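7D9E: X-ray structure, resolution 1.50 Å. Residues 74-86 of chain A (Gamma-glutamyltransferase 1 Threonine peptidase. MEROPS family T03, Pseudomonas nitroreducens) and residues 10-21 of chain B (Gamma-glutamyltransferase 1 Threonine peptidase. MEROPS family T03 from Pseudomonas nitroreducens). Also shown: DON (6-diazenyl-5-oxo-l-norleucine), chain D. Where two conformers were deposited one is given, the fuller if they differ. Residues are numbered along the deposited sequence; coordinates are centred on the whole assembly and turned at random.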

# COMPACT_ATOMS: atom_id res chain seq x y z
N ILE A 74 12.60 4.64 4.90
CA ILE A 74 13.44 3.53 5.33
C ILE A 74 13.03 2.97 6.68
O ILE A 74 13.54 1.92 7.08
N GLY A 75 12.12 3.63 7.40
CA GLY A 75 11.65 3.17 8.68
C GLY A 75 10.35 2.41 8.69
O GLY A 75 9.79 2.18 9.78
N GLY A 76 9.84 2.00 7.54
CA GLY A 76 8.59 1.26 7.43
C GLY A 76 8.80 -0.05 6.69
O GLY A 76 9.79 -0.76 6.89
N GLY A 77 7.84 -0.37 5.83
CA GLY A 77 7.90 -1.64 5.12
C GLY A 77 6.98 -1.60 3.92
O GLY A 77 6.35 -0.58 3.63
N GLY A 78 6.88 -2.73 3.22
CA GLY A 78 6.08 -2.75 2.02
C GLY A 78 6.20 -4.05 1.26
O GLY A 78 6.68 -5.07 1.80
N PHE A 79 5.68 -4.01 0.03
CA PHE A 79 5.56 -5.18 -0.83
C PHE A 79 5.98 -4.77 -2.23
O PHE A 79 5.64 -3.68 -2.70
N MET A 80 6.63 -5.69 -2.95
CA MET A 80 7.01 -5.46 -4.34
C MET A 80 6.54 -6.64 -5.17
O MET A 80 6.85 -7.79 -4.86
N THR A 81 5.76 -6.35 -6.21
CA THR A 81 5.40 -7.35 -7.20
C THR A 81 6.24 -7.09 -8.44
O THR A 81 6.39 -5.94 -8.86
N LEU A 82 6.81 -8.15 -9.00
CA LEU A 82 7.75 -8.02 -10.10
C LEU A 82 7.38 -8.97 -11.22
O LEU A 82 6.83 -10.05 -11.00
N TYR A 83 7.70 -8.55 -12.44
CA TYR A 83 7.65 -9.43 -13.61
C TYR A 83 8.99 -9.24 -14.30
O TYR A 83 9.23 -8.19 -14.90
N VAL A 84 9.86 -10.23 -14.19
CA VAL A 84 11.23 -10.13 -14.69
C VAL A 84 11.50 -11.30 -15.62
O VAL A 84 11.29 -12.45 -15.24
N ASP A 85 11.94 -11.00 -16.83
CA ASP A 85 12.19 -12.03 -17.83
C ASP A 85 11.00 -12.96 -17.97
O ASP A 85 11.13 -14.18 -18.14
N GLY A 86 9.81 -12.38 -17.92
CA GLY A 86 8.59 -13.12 -18.14
C GLY A 86 8.14 -13.98 -16.99
O GLY A 86 7.28 -14.84 -17.19
N ASP B 10 12.90 -3.74 -21.73
CA ASP B 10 12.90 -5.18 -21.91
C ASP B 10 11.58 -5.81 -21.46
O ASP B 10 11.46 -7.04 -21.46
N GLY B 11 10.60 -5.00 -21.08
CA GLY B 11 9.34 -5.52 -20.61
C GLY B 11 9.33 -6.00 -19.17
O GLY B 11 8.33 -6.59 -18.74
N ASN B 12 10.39 -5.77 -18.41
CA ASN B 12 10.35 -6.07 -16.99
C ASN B 12 9.56 -4.99 -16.27
O ASN B 12 9.57 -3.82 -16.66
N ALA B 13 8.88 -5.38 -15.21
CA ALA B 13 8.01 -4.47 -14.49
C ALA B 13 8.21 -4.61 -12.99
O ALA B 13 8.43 -5.71 -12.47
N VAL B 14 8.10 -3.49 -12.30
CA VAL B 14 8.07 -3.44 -10.84
C VAL B 14 6.87 -2.61 -10.41
O VAL B 14 6.67 -1.49 -10.90
N SER B 15 6.08 -3.15 -9.47
CA SER B 15 5.00 -2.44 -8.83
C SER B 15 5.29 -2.48 -7.34
O SER B 15 5.33 -3.55 -6.75
N ASN B 16 5.52 -1.31 -6.74
CA ASN B 16 6.01 -1.26 -5.36
C ASN B 16 5.13 -0.36 -4.51
O ASN B 16 5.02 0.84 -4.79
N THR B 17 4.54 -0.93 -3.45
CA THR B 17 3.75 -0.18 -2.49
C THR B 17 4.48 -0.27 -1.16
O THR B 17 4.80 -1.37 -0.71
N TYR B 18 4.72 0.88 -0.53
CA TYR B 18 5.39 0.86 0.76
C TYR B 18 4.89 2.02 1.60
O TYR B 18 4.22 2.94 1.11
N THR B 19 5.20 1.98 2.90
CA THR B 19 4.44 2.78 3.85
C THR B 19 5.10 2.88 5.21
O THR B 19 5.91 2.04 5.60
N LEU B 20 4.68 3.93 5.94
CA LEU B 20 4.85 4.06 7.39
C LEU B 20 3.56 3.76 8.14
O LEU B 20 3.54 3.77 9.37
N ASN B 21 2.48 3.46 7.42
CA ASN B 21 1.10 3.32 7.85
C ASN B 21 0.44 4.71 7.78
O ASN B 21 0.16 5.21 6.68

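Strands 77-84 of chain A and 13-19 of chain B pair antiparallel. Side chains therefore leave the ladder on two faces, and few point straight at the partner strand. Together the stretches bury 712 Å².

B:Asn12 has the largest covered area, 59 Å². Its CA-to-CB bond points sideways, but chi1 m (chi2 -42°) brings the amide nearer chain A. B:Asn12 OD1 accepts a hydrogen bond from A:Asp85 N at 2.9 Å, nearly straight at 174°. This side chain thus adds a bond just beyond the last backbone pair. Water 1 bridges the two side chains, donating to A:Asp85 OD1 (2.8 Å) and accepting from B:Asn12 ND2 (2.9 Å). Water 2 donates to B:Asn12 OD1 (3.1 Å) and, weakly, to B:Gly11 O (3.2 Å). It accepts from A:Gly86 N (2.9 Å). A:Asp85 is rotamer m.

A:Tyr83 follows with 54 Å². It is rotamer t, and its ring leads away from chain B. Its side-chain contact is at the base, where A:Tyr83 CB lies 4.4 Å from B:Ala13 CB. A:Thr81 (m) and B:Ser15 (t) share this face, as do A:Phe79 (m) and B:Thr17 (m). The A:Phe79 ring also leads away.

A:Met80, with 47 Å², lies on the other face. Its chain is extended through chi1 t and chi2 t, then turns at chi3 m. A:Met80 CG packs 3.6 Å from B:Val14 CG1, and A:Met80 CB lies 3.4 Å from B:Asn16 OD1. B:Val14 and B:Asn16 are both t. A:Leu82 (m) extends the apolar patch, with CD2 4.3 Å from B:Val14 CG2.

Further along this face, A:Gly78 leaves room for B:Tyr18 (p): A:Gly78 CA is 3.8 Å from B:Tyr18 CB.

At the C-terminal end of the chain B stretch, B:Asn21 (t) bonds the ligand: DON N donates to B:Asn21 OD1 at 2.8 Å.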

# COMPACT_ATOMS: atom_id res chain seq x y z
CB ILE A 74 14.95 3.87 5.31
CG1 ILE A 74 15.27 5.05 6.23
CG2 ILE A 74 15.41 4.14 3.88
CD1 ILE A 74 16.77 5.28 6.41
CB PHE A 79 4.12 -5.65 -0.95
CG PHE A 79 3.48 -6.11 0.33
CD1 PHE A 79 4.11 -6.98 1.18
CD2 PHE A 79 2.20 -5.69 0.65
CE1 PHE A 79 3.49 -7.40 2.35
CE2 PHE A 79 1.57 -6.12 1.81
CZ PHE A 79 2.24 -6.99 2.67
CB MET A 80 8.51 -5.23 -4.45
CG MET A 80 9.02 -4.66 -5.78
SD MET A 80 10.80 -4.83 -5.97
CE MET A 80 11.38 -3.70 -4.75
CB THR A 81 3.91 -7.26 -7.52
OG1 THR A 81 3.18 -7.47 -6.30
CG2 THR A 81 3.48 -8.31 -8.54
CB LEU A 82 9.19 -8.36 -9.66
CG LEU A 82 9.81 -7.61 -8.49
CD1 LEU A 82 9.53 -8.27 -7.17
CD2 LEU A 82 11.32 -7.48 -8.70
CB TYR A 83 6.47 -9.07 -14.51
CG TYR A 83 6.01 -10.17 -15.41
CD1 TYR A 83 5.34 -11.27 -14.89
CD2 TYR A 83 6.18 -10.09 -16.78
CE1 TYR A 83 4.89 -12.28 -15.71
CE2 TYR A 83 5.73 -11.09 -17.62
CZ TYR A 83 5.07 -12.18 -17.08
OH TYR A 83 4.62 -13.16 -17.92
CB VAL A 84 12.26 -10.13 -13.54
CG1 VAL A 84 13.68 -10.08 -14.10
CG2 VAL A 84 11.99 -8.97 -12.60
CB ASP A 85 13.47 -12.79 -17.49
CG ASP A 85 14.72 -11.98 -17.77
OD1 ASP A 85 14.63 -10.98 -18.52
OD2 ASP A 85 15.79 -12.34 -17.24
CB ASP B 10 14.05 -5.80 -21.12
CG ASP B 10 15.41 -5.40 -21.67
OD1 ASP B 10 15.47 -4.89 -22.81
OD2 ASP B 10 16.42 -5.57 -20.95
CB ASN B 12 11.76 -6.09 -16.42
CG ASN B 12 12.66 -7.07 -17.10
OD1 ASN B 12 12.25 -8.21 -17.39
ND2 ASN B 12 13.87 -6.63 -17.44
CB ALA B 13 6.54 -4.71 -14.85
CB VAL B 14 9.37 -2.84 -10.25
CG1 VAL B 14 9.20 -2.61 -8.72
CG2 VAL B 14 10.57 -3.71 -10.53
CB SER B 15 3.69 -3.17 -9.15
OG SER B 15 2.57 -2.34 -8.91
CB ASN B 16 7.44 -0.72 -5.34
CG ASN B 16 8.06 -0.86 -4.00
OD1 ASN B 16 8.53 -1.93 -3.65
ND2 ASN B 16 8.01 0.21 -3.21
CB THR B 17 2.33 -0.77 -2.33
OG1 THR B 17 1.70 -0.96 -3.61
CG2 THR B 17 1.47 0.18 -1.54
CB TYR B 18 6.92 0.71 0.63
CG TYR B 18 7.74 1.89 0.19
CD1 TYR B 18 7.19 2.96 -0.51
CD2 TYR B 18 9.11 1.93 0.44
CE1 TYR B 18 7.97 4.04 -0.91
CE2 TYR B 18 9.89 3.01 0.05
CZ TYR B 18 9.31 4.06 -0.63
OH TYR B 18 10.06 5.14 -1.03
CB THR B 19 3.02 2.18 4.02
OG1 THR B 19 2.16 3.11 4.69
CG2 THR B 19 3.02 0.85 4.76
CB LEU B 20 5.27 5.48 7.72
CG LEU B 20 6.66 5.90 7.29
CD1 LEU B 20 6.80 7.37 7.61
CD2 LEU B 20 7.73 5.10 7.95
CB ASN B 21 0.89 2.61 9.17
CG ASN B 21 -0.58 2.38 9.45
OD1 ASN B 21 -1.40 2.40 8.50
ND2 ASN B 21 -0.94 2.19 10.71
O DON D . -0.72 -1.86 5.12
C DON D . -1.92 -1.26 5.07
OXT DON D . -2.86 -1.83 4.53
CA DON D . -1.87 0.15 5.63
N DON D . -0.97 0.24 6.75
CB DON D . -1.55 0.99 4.37
C1E DON D . -1.27 2.42 4.70
C1D DON D . -1.25 3.20 3.41
O1J DON D . -1.41 2.65 2.31
O HOH W 1 15.85 -8.41 -18.66
O HOH W 2 9.52 -9.52 -18.25